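Local coordinates for protein tRNA (cytosine(38)-C(5))-methyltransferase (Schizosaccharomyces pombe, PDB 6FDF) that methylates carbon 5 of cytosine 38 in the anticodon loop of tRNA(Asp), and more weakly of tRNA(Glu), with S-adenosyl-L-methionine as methyl donor, at residues I208-S213 with Y280-E285; E285-M290 with E294-S299. All coordinates share one frame; numbering follows the deposited sequence. Where two conformers were deposited one is given.

Contact 1: I208-S213 with Y280-E285; sequences IERDWS and YFTARE
The indole of Trp-212 meets Thr-282 at its edge: CG2 of Thr-282 lies near the ring plane, 3.8 Å from CZ3 of Trp-212. One face of the ring carries O of Arg-210, 3.3 Å above the plane and toward the rim. Arg-279 adds a cation-pi contact. OE2 of Glu-285 comes obliquely within 4.1 Å of CH2 of Trp-212, ring and carboxylate planes 29° apart. The side chains of Arg-210 and Thr-282 approach from opposite directions, and CG2 of Thr-282 lies obliquely to the guanidinium, 3.7 Å from NH2 of Arg-210. With chi1 at 74°, OG1 of Thr-282 sits between the backbone N and the carbonyl carbon and accepts from N of Glu-285 at 3.0 Å. In return, N of Thr-282 donates to OE1 of Glu-285 at 2.9 Å, from above the carboxylate plane. This capping box closes the first turn of helix 283-289; its Thr-Ala-Arg-Glu sequence is consistent with motif IX of C5-methyltransferases. Glu-207, just before the 208-213 segment, supplies the polar link: OE2 meets Arg-210 in a salt bridge and OG1 of Thr-282 in a hydrogen bond, and N donates to OE2 of Glu-285. Replacing Thr-282 by alanine would probably leave N of Glu-285 without its side-chain acceptor, take one partner from Glu-207 and open a gap beside the indole edge. The contact joins the loop before helix 219-225 to the N-terminus of helix 283-289, just after strand 278-279.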
ATOM      1  N   ILE A 208     -23.485   3.783  -2.589  1.00 47.43           N
ATOM      2  CA  ILE A 208     -24.676   4.610  -2.685  1.00 55.27           C
ATOM      3  C   ILE A 208     -25.811   4.090  -1.837  1.00 61.98           C
ATOM      4  O   ILE A 208     -25.949   2.889  -1.576  1.00 66.04           O
ATOM      5  CB  ILE A 208     -25.190   4.750  -4.137  1.00 59.60           C
ATOM      6  CG1 ILE A 208     -25.862   3.447  -4.572  1.00 62.38           C
ATOM      7  CG2 ILE A 208     -24.070   5.134  -5.063  1.00 63.88           C
ATOM      8  CD1 ILE A 208     -24.908   2.439  -5.124  1.00 60.83           C
ATOM      9  N   GLU A 209     -26.608   5.049  -1.378  1.00 59.74           N
ATOM     10  CA  GLU A 209     -27.821   4.813  -0.616  1.00 64.12           C
ATOM     11  C   GLU A 209     -27.612   3.759   0.459  1.00 67.21           C
ATOM     12  O   GLU A 209     -28.364   2.794   0.572  1.00 72.65           O
ATOM     13  CB  GLU A 209     -28.955   4.451  -1.567  1.00 74.79           C
ATOM     14  CG  GLU A 209     -29.295   5.583  -2.539  1.00 79.11           C
ATOM     15  CD  GLU A 209     -30.452   5.252  -3.457  1.00 86.96           C
ATOM     16  OE1 GLU A 209     -30.977   4.121  -3.377  1.00 92.21           O
ATOM     17  OE2 GLU A 209     -30.843   6.130  -4.256  1.00 90.99           O
ATOM     18  N   ARG A 210     -26.553   3.947   1.239  1.00 64.65           N
ATOM     19  CA  ARG A 210     -26.365   3.215   2.479  1.00 56.95           C
ATOM     20  C   ARG A 210     -26.907   4.036   3.643  1.00 57.99           C
ATOM     21  O   ARG A 210     -27.181   5.232   3.518  1.00 58.65           O
ATOM     22  CB  ARG A 210     -24.886   2.894   2.714  1.00 51.96           C
ATOM     23  CG  ARG A 210     -24.262   1.936   1.723  1.00 58.57           C
ATOM     24  CD  ARG A 210     -22.919   1.450   2.255  1.00 62.67           C
ATOM     25  NE  ARG A 210     -23.039   0.839   3.576  1.00 61.84           N
ATOM     26  CZ  ARG A 210     -22.005   0.508   4.345  1.00 62.97           C
ATOM     27  NH1 ARG A 210     -22.213  -0.041   5.535  1.00 66.44           N
ATOM     28  NH2 ARG A 210     -20.763   0.722   3.929  1.00 55.19           N
ATOM     29  N   ASP A 211     -27.070   3.380   4.788  1.00 57.57           N
ATOM     30  CA  ASP A 211     -27.360   4.086   6.030  1.00 62.14           C
ATOM     31  C   ASP A 211     -26.047   4.635   6.574  1.00 54.31           C
ATOM     32  O   ASP A 211     -25.179   3.871   7.007  1.00 47.07           O
ATOM     33  CB  ASP A 211     -28.037   3.159   7.036  1.00 71.87           C
ATOM     34  CG  ASP A 211     -28.460   3.882   8.300  1.00 75.28           C
ATOM     35  OD1 ASP A 211     -28.547   5.128   8.275  1.00 74.11           O
ATOM     36  OD2 ASP A 211     -28.710   3.203   9.318  1.00 74.72           O
ATOM     37  N   TRP A 212     -25.894   5.958   6.547  1.00 54.67           N
ATOM     38  CA  TRP A 212     -24.625   6.599   6.864  1.00 50.83           C
ATOM     39  C   TRP A 212     -24.442   6.890   8.348  1.00 50.39           C
ATOM     40  O   TRP A 212     -23.424   7.486   8.719  1.00 43.95           O
ATOM     41  CB  TRP A 212     -24.484   7.905   6.072  1.00 44.65           C
ATOM     42  CG  TRP A 212     -24.622   7.730   4.592  1.00 45.72           C
ATOM     43  CD1 TRP A 212     -25.559   8.304   3.786  1.00 50.63           C
ATOM     44  CD2 TRP A 212     -23.803   6.918   3.739  1.00 39.65           C
ATOM     45  NE1 TRP A 212     -25.374   7.906   2.485  1.00 49.71           N
ATOM     46  CE2 TRP A 212     -24.302   7.057   2.429  1.00 43.06           C
ATOM     47  CE3 TRP A 212     -22.693   6.094   3.956  1.00 40.48           C
ATOM     48  CZ2 TRP A 212     -23.733   6.401   1.341  1.00 42.70           C
ATOM     49  CZ3 TRP A 212     -22.129   5.444   2.875  1.00 43.87           C
ATOM     50  CH2 TRP A 212     -22.651   5.601   1.583  1.00 39.79           C
ATOM     51  N   SER A 213     -25.391   6.483   9.197  1.00 48.19           N
ATOM     52  CA  SER A 213     -25.392   6.896  10.601  1.00 51.32           C
ATOM     53  C   SER A 213     -24.052   6.623  11.275  1.00 46.13           C
ATOM     54  O   SER A 213     -23.491   7.499  11.944  1.00 43.29           O
ATOM     55  CB  SER A 213     -26.520   6.187  11.352  1.00 64.68           C
ATOM     56  OG  SER A 213     -27.676   6.067  10.541  1.00 77.09           O
ATOM     57  N   TYR A 280     -17.128  10.001   7.351  1.00 30.03           N
ATOM     58  CA  TYR A 280     -15.927   9.305   6.914  1.00 28.30           C
ATOM     59  C   TYR A 280     -16.234   8.483   5.668  1.00 29.76           C
ATOM     60  O   TYR A 280     -17.370   8.057   5.448  1.00 34.22           O
ATOM     61  CB  TYR A 280     -15.400   8.390   8.026  1.00 30.60           C
ATOM     62  CG  TYR A 280     -15.061   9.141   9.294  1.00 33.20           C
ATOM     63  CD1 TYR A 280     -13.912   9.924   9.369  1.00 30.84           C
ATOM     64  CD2 TYR A 280     -15.883   9.070  10.414  1.00 33.23           C
ATOM     65  CE1 TYR A 280     -13.596  10.627  10.520  1.00 29.52           C
ATOM     66  CE2 TYR A 280     -15.573   9.765  11.574  1.00 31.97           C
ATOM     67  CZ  TYR A 280     -14.426  10.538  11.621  1.00 37.77           C
ATOM     68  OH  TYR A 280     -14.111  11.236  12.770  1.00 37.72           O
ATOM     69  N   PHE A 281     -15.215   8.271   4.839  1.00 30.05           N
ATOM     70  CA  PHE A 281     -15.317   7.222   3.834  1.00 31.86           C
ATOM     71  C   PHE A 281     -15.483   5.881   4.530  1.00 31.12           C
ATOM     72  O   PHE A 281     -14.891   5.638   5.583  1.00 33.18           O
ATOM     73  CB  PHE A 281     -14.073   7.203   2.939  1.00 28.55           C
ATOM     74  CG  PHE A 281     -13.968   8.393   2.029  1.00 33.07           C
ATOM     75  CD1 PHE A 281     -14.702   8.448   0.854  1.00 33.56           C
ATOM     76  CD2 PHE A 281     -13.137   9.454   2.343  1.00 33.44           C
ATOM     77  CE1 PHE A 281     -14.610   9.545   0.014  1.00 36.23           C
ATOM     78  CE2 PHE A 281     -13.042  10.551   1.506  1.00 35.83           C
ATOM     79  CZ  PHE A 281     -13.781  10.596   0.340  1.00 35.89           C
ATOM     80  N   THR A 282     -16.308   5.013   3.948  1.00 30.48           N
ATOM     81  CA  THR A 282     -16.414   3.658   4.466  1.00 30.67           C
ATOM     82  C   THR A 282     -15.142   2.883   4.138  1.00 30.06           C
ATOM     83  O   THR A 282     -14.368   3.261   3.255  1.00 33.82           O
ATOM     84  CB  THR A 282     -17.628   2.945   3.872  1.00 35.14           C
ATOM     85  OG1 THR A 282     -17.349   2.599   2.509  1.00 35.76           O
ATOM     86  CG2 THR A 282     -18.859   3.841   3.923  1.00 35.88           C
ATOM     87  N   ALA A 283     -14.926   1.775   4.854  1.00 33.73           N
ATOM     88  CA  ALA A 283     -13.749   0.961   4.557  1.00 32.48           C
ATOM     89  C   ALA A 283     -13.806   0.406   3.139  1.00 31.32           C
ATOM     90  O   ALA A 283     -12.764   0.279   2.485  1.00 31.36           O
ATOM     91  CB  ALA A 283     -13.604  -0.175   5.570  1.00 30.42           C
ATOM     92  N   ARG A 284     -15.009   0.099   2.641  1.00 32.29           N
ATOM     93  CA  ARG A 284     -15.144  -0.335   1.253  1.00 35.44           C
ATOM     94  C   ARG A 284     -14.705   0.760   0.288  1.00 34.86           C
ATOM     95  O   ARG A 284     -14.042   0.484  -0.719  1.00 31.98           O
ATOM     96  CB  ARG A 284     -16.588  -0.748   0.965  1.00 37.93           C
ATOM     97  CG  ARG A 284     -16.860  -1.000  -0.515  1.00 36.82           C
ATOM     98  CD  ARG A 284     -16.092  -2.223  -0.998  1.00 36.65           C
ATOM     99  NE  ARG A 284     -16.492  -3.436  -0.299  1.00 37.62           N
ATOM    100  CZ  ARG A 284     -15.808  -4.574  -0.339  1.00 36.45           C
ATOM    101  NH1 ARG A 284     -14.688  -4.645  -1.047  1.00 36.37           N
ATOM    102  NH2 ARG A 284     -16.246  -5.638   0.323  1.00 41.87           N
ATOM    103  N   GLU A 285     -15.057   2.011   0.586  1.00 31.71           N
ATOM    104  CA  GLU A 285     -14.661   3.113  -0.282  1.00 32.52           C
ATOM    105  C   GLU A 285     -13.157   3.339  -0.223  1.00 30.90           C
ATOM    106  O   GLU A 285     -12.527   3.617  -1.250  1.00 31.89           O
ATOM    107  CB  GLU A 285     -15.427   4.379   0.103  1.00 31.07           C
ATOM    108  CG  GLU A 285     -16.925   4.259  -0.196  1.00 31.13           C
ATOM    109  CD  GLU A 285     -17.745   5.370   0.427  1.00 36.71           C
ATOM    110  OE1 GLU A 285     -17.282   5.963   1.423  1.00 35.13           O
ATOM    111  OE2 GLU A 285     -18.865   5.636  -0.068  1.00 37.24           O
TER

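Contact 2: E285-M290 with E294-S299; sequences EVARLM and ESLEWS
Arg-288 grips Glu-294 side-on with two nitrogens, one to each carboxylate oxygen. NE of Arg-288 donates to OE1 of Glu-294 at 2.9 Å, on the syn side but tilted 28° from the carboxylate plane. NH2 of Arg-288 reaches OE2 of Glu-294 at 3.0 Å, and this is the straighter bond. OE2 lies in the guanidinium plane, but NH2 meets it from above the carboxylate plane. The two flat groups are accordingly turned 48° apart, so the bidentate pair is not coplanar. The arginine chain is extended from CG to NE, whereas the glutamate bends back at chi2 (-60°) to bring its carboxylate across. NH1 of Arg-288 is bonded to the carbonyl oxygen of Tyr-205, which helps fix the rotation of the guanidinium. This polar half is the more open one, with Glu-294 exposed and Arg-288 partly so. The buried half is apolar: CB of Ala-287 meets CD2 of Leu-296 at 4.0 Å. Leu-312 of helix 305-313 also packs on Ala-287, and Asn-53 of helix 44-54 touches Leu-296. The sequence of this helix and the turn after it is consistent with motif IX of C5-methyltransferases, the chain then doubling back along the helix.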
ATOM      1  N   GLU A 285     -15.057   2.011   0.586  1.00 31.71           N
ATOM      2  CA  GLU A 285     -14.661   3.113  -0.282  1.00 32.52           C
ATOM      3  C   GLU A 285     -13.157   3.339  -0.223  1.00 30.90           C
ATOM      4  O   GLU A 285     -12.527   3.617  -1.250  1.00 31.89           O
ATOM      5  CB  GLU A 285     -15.427   4.379   0.103  1.00 31.07           C
ATOM      6  CG  GLU A 285     -16.925   4.259  -0.196  1.00 31.13           C
ATOM      7  CD  GLU A 285     -17.745   5.370   0.427  1.00 36.71           C
ATOM      8  OE1 GLU A 285     -17.282   5.963   1.423  1.00 35.13           O
ATOM      9  OE2 GLU A 285     -18.865   5.636  -0.068  1.00 37.24           O
ATOM     10  N   VAL A 286     -12.562   3.211   0.968  1.00 30.33           N
ATOM     11  CA  VAL A 286     -11.109   3.313   1.079  1.00 30.34           C
ATOM     12  C   VAL A 286     -10.443   2.210   0.262  1.00 31.36           C
ATOM     13  O   VAL A 286      -9.496   2.457  -0.496  1.00 30.36           O
ATOM     14  CB  VAL A 286     -10.677   3.269   2.558  1.00 27.63           C
ATOM     15  CG1 VAL A 286      -9.163   3.245   2.669  1.00 30.61           C
ATOM     16  CG2 VAL A 286     -11.250   4.467   3.319  1.00 29.15           C
ATOM     17  N   ALA A 287     -10.940   0.976   0.398  1.00 29.90           N
ATOM     18  CA  ALA A 287     -10.402  -0.131  -0.389  1.00 29.12           C
ATOM     19  C   ALA A 287     -10.491   0.159  -1.885  1.00 33.43           C
ATOM     20  O   ALA A 287      -9.537  -0.086  -2.634  1.00 32.31           O
ATOM     21  CB  ALA A 287     -11.137  -1.430  -0.047  1.00 30.83           C
ATOM     22  N   ARG A 288     -11.638   0.671  -2.338  1.00 34.57           N
ATOM     23  CA  ARG A 288     -11.800   1.006  -3.750  1.00 30.98           C
ATOM     24  C   ARG A 288     -10.816   2.085  -4.183  1.00 32.60           C
ATOM     25  O   ARG A 288     -10.194   1.978  -5.246  1.00 32.14           O
ATOM     26  CB  ARG A 288     -13.231   1.467  -4.011  1.00 33.59           C
ATOM     27  CG  ARG A 288     -14.276   0.378  -3.925  1.00 33.91           C
ATOM     28  CD  ARG A 288     -15.654   1.004  -4.045  1.00 34.71           C
ATOM     29  NE  ARG A 288     -16.724   0.014  -4.075  1.00 39.21           N
ATOM     30  CZ  ARG A 288     -18.016   0.323  -4.103  1.00 39.17           C
ATOM     31  NH1 ARG A 288     -18.392   1.594  -4.095  1.00 40.51           N
ATOM     32  NH2 ARG A 288     -18.927  -0.637  -4.137  1.00 43.54           N
ATOM     33  N   LEU A 289     -10.643   3.122  -3.364  1.00 35.38           N
ATOM     34  CA  LEU A 289      -9.694   4.172  -3.720  1.00 33.80           C
ATOM     35  C   LEU A 289      -8.266   3.644  -3.771  1.00 34.14           C
ATOM     36  O   LEU A 289      -7.423   4.214  -4.470  1.00 34.75           O
ATOM     37  CB  LEU A 289      -9.804   5.333  -2.734  1.00 31.53           C
ATOM     38  CG  LEU A 289     -11.055   6.187  -2.931  1.00 31.80           C
ATOM     39  CD1 LEU A 289     -11.384   6.953  -1.653  1.00 33.62           C
ATOM     40  CD2 LEU A 289     -10.857   7.149  -4.099  1.00 35.04           C
ATOM     41  N   MET A 290      -7.973   2.570  -3.042  1.00 29.73           N
ATOM     42  CA  MET A 290      -6.651   1.963  -3.076  1.00 32.41           C
ATOM     43  C   MET A 290      -6.535   0.857  -4.121  1.00 31.26           C
ATOM     44  O   MET A 290      -5.490   0.201  -4.199  1.00 32.43           O
ATOM     45  CB  MET A 290      -6.285   1.436  -1.687  1.00 30.77           C
ATOM     46  CG  MET A 290      -6.119   2.561  -0.674  1.00 33.64           C
ATOM     47  SD  MET A 290      -5.595   1.971   0.942  1.00 40.65           S
ATOM     48  CE  MET A 290      -5.471   3.513   1.840  1.00 47.60           C
ATOM     49  N   GLU A 294     -13.766  -5.646  -5.722  1.00 39.83           N
ATOM     50  CA  GLU A 294     -14.966  -5.854  -4.921  1.00 35.96           C
ATOM     51  C   GLU A 294     -14.966  -7.201  -4.211  1.00 42.27           C
ATOM     52  O   GLU A 294     -15.657  -7.355  -3.196  1.00 42.30           O
ATOM     53  CB  GLU A 294     -16.206  -5.724  -5.807  1.00 41.15           C
ATOM     54  CG  GLU A 294     -16.415  -4.334  -6.373  1.00 45.24           C
ATOM     55  CD  GLU A 294     -16.578  -3.291  -5.279  1.00 47.30           C
ATOM     56  OE1 GLU A 294     -15.638  -2.498  -5.063  1.00 40.65           O
ATOM     57  OE2 GLU A 294     -17.649  -3.268  -4.636  1.00 45.93           O
ATOM     58  N   SER A 295     -14.210  -8.177  -4.721  1.00 40.31           N
ATOM     59  CA  SER A 295     -14.132  -9.484  -4.078  1.00 39.17           C
ATOM     60  C   SER A 295     -13.473  -9.440  -2.700  1.00 39.72           C
ATOM     61  O   SER A 295     -13.653 -10.386  -1.924  1.00 40.60           O
ATOM     62  CB  SER A 295     -13.376 -10.458  -4.978  1.00 38.47           C
ATOM     63  OG  SER A 295     -12.008 -10.114  -5.032  1.00 40.09           O
ATOM     64  N   LEU A 296     -12.702  -8.394  -2.387  1.00 35.88           N
ATOM     65  CA  LEU A 296     -12.140  -8.254  -1.045  1.00 36.59           C
ATOM     66  C   LEU A 296     -13.264  -8.267  -0.020  1.00 36.80           C
ATOM     67  O   LEU A 296     -14.175  -7.436  -0.074  1.00 39.64           O
ATOM     68  CB  LEU A 296     -11.331  -6.962  -0.924  1.00 35.71           C
ATOM     69  CG  LEU A 296     -10.792  -6.651   0.477  1.00 35.29           C
ATOM     70  CD1 LEU A 296      -9.764  -7.684   0.904  1.00 36.23           C
ATOM     71  CD2 LEU A 296     -10.213  -5.243   0.566  1.00 35.08           C
ATOM     72  N   GLU A 297     -13.203  -9.212   0.911  0.52 38.52           N
ATOM     73  CA  GLU A 297     -14.264  -9.389   1.887  0.52 40.99           C
ATOM     74  C   GLU A 297     -13.673  -9.542   3.279  0.52 39.96           C
ATOM     75  O   GLU A 297     -12.560 -10.048   3.451  0.52 40.82           O
ATOM     76  CB  GLU A 297     -15.145 -10.605   1.545  0.52 45.01           C
ATOM     77  CG  GLU A 297     -14.488 -11.955   1.783  0.52 47.19           C
ATOM     78  CD  GLU A 297     -15.466 -13.111   1.647  0.52 53.81           C
ATOM     79  OE1 GLU A 297     -16.299 -13.077   0.717  0.52 57.69           O
ATOM     80  OE2 GLU A 297     -15.405 -14.049   2.469  0.52 51.60           O
ATOM     81  N   TRP A 298     -14.431  -9.081   4.271  1.00 41.34           N
ATOM     82  CA  TRP A 298     -14.089  -9.301   5.670  1.00 42.75           C
ATOM     83  C   TRP A 298     -15.301  -9.609   6.536  1.00 50.39           C
ATOM     84  O   TRP A 298     -15.119  -9.940   7.712  1.00 46.80           O
ATOM     85  CB  TRP A 298     -13.355  -8.084   6.250  1.00 38.39           C
ATOM     86  CG  TRP A 298     -14.094  -6.789   6.099  1.00 40.11           C
ATOM     87  CD1 TRP A 298     -14.955  -6.223   6.996  1.00 43.02           C
ATOM     88  CD2 TRP A 298     -14.029  -5.891   4.984  1.00 35.77           C
ATOM     89  NE1 TRP A 298     -15.429  -5.027   6.507  1.00 41.00           N
ATOM     90  CE2 TRP A 298     -14.876  -4.800   5.275  1.00 42.48           C
ATOM     91  CE3 TRP A 298     -13.336  -5.902   3.770  1.00 36.80           C
ATOM     92  CZ2 TRP A 298     -15.050  -3.734   4.393  1.00 39.55           C
ATOM     93  CZ3 TRP A 298     -13.509  -4.840   2.898  1.00 36.66           C
ATOM     94  CH2 TRP A 298     -14.359  -3.772   3.214  1.00 40.23           C
ATOM     95  N   SER A 299     -16.524  -9.510   6.002  1.00 54.00           N
ATOM     96  CA  SER A 299     -17.726  -9.722   6.807  1.00 58.99           C
ATOM     97  C   SER A 299     -17.751 -11.108   7.442  1.00 59.73           C
ATOM     98  O   SER A 299     -18.189 -11.261   8.587  1.00 69.14           O
ATOM     99  CB  SER A 299     -18.973  -9.501   5.949  1.00 64.14           C
ATOM    100  OG  SER A 299     -18.998 -10.384   4.841  1.00 72.17           O
TER

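In the fold
The two contacts lie in series along the chain, their centres about 12 Å apart. Both use helix 283-289 and share Glu-285. Contact 1 brings a distant loop, 67 residues earlier, to the start of the helix, while contact 2 returns the chain leaving its end. They touch directly: NH2 of Arg-284 is 2.8 Å from O of Leu-296, a probable hydrogen bond. Contact 1 lies farther from the centre of the chain, about 21 Å against 13 Å. Both lie away from the active site. Helix 283-289 thus has the outlying 208-213 loop at its start and, along its flank, the 294-299 loop, which packs on helix 44-54 and probably ties the helix to the cofactor-binding domain.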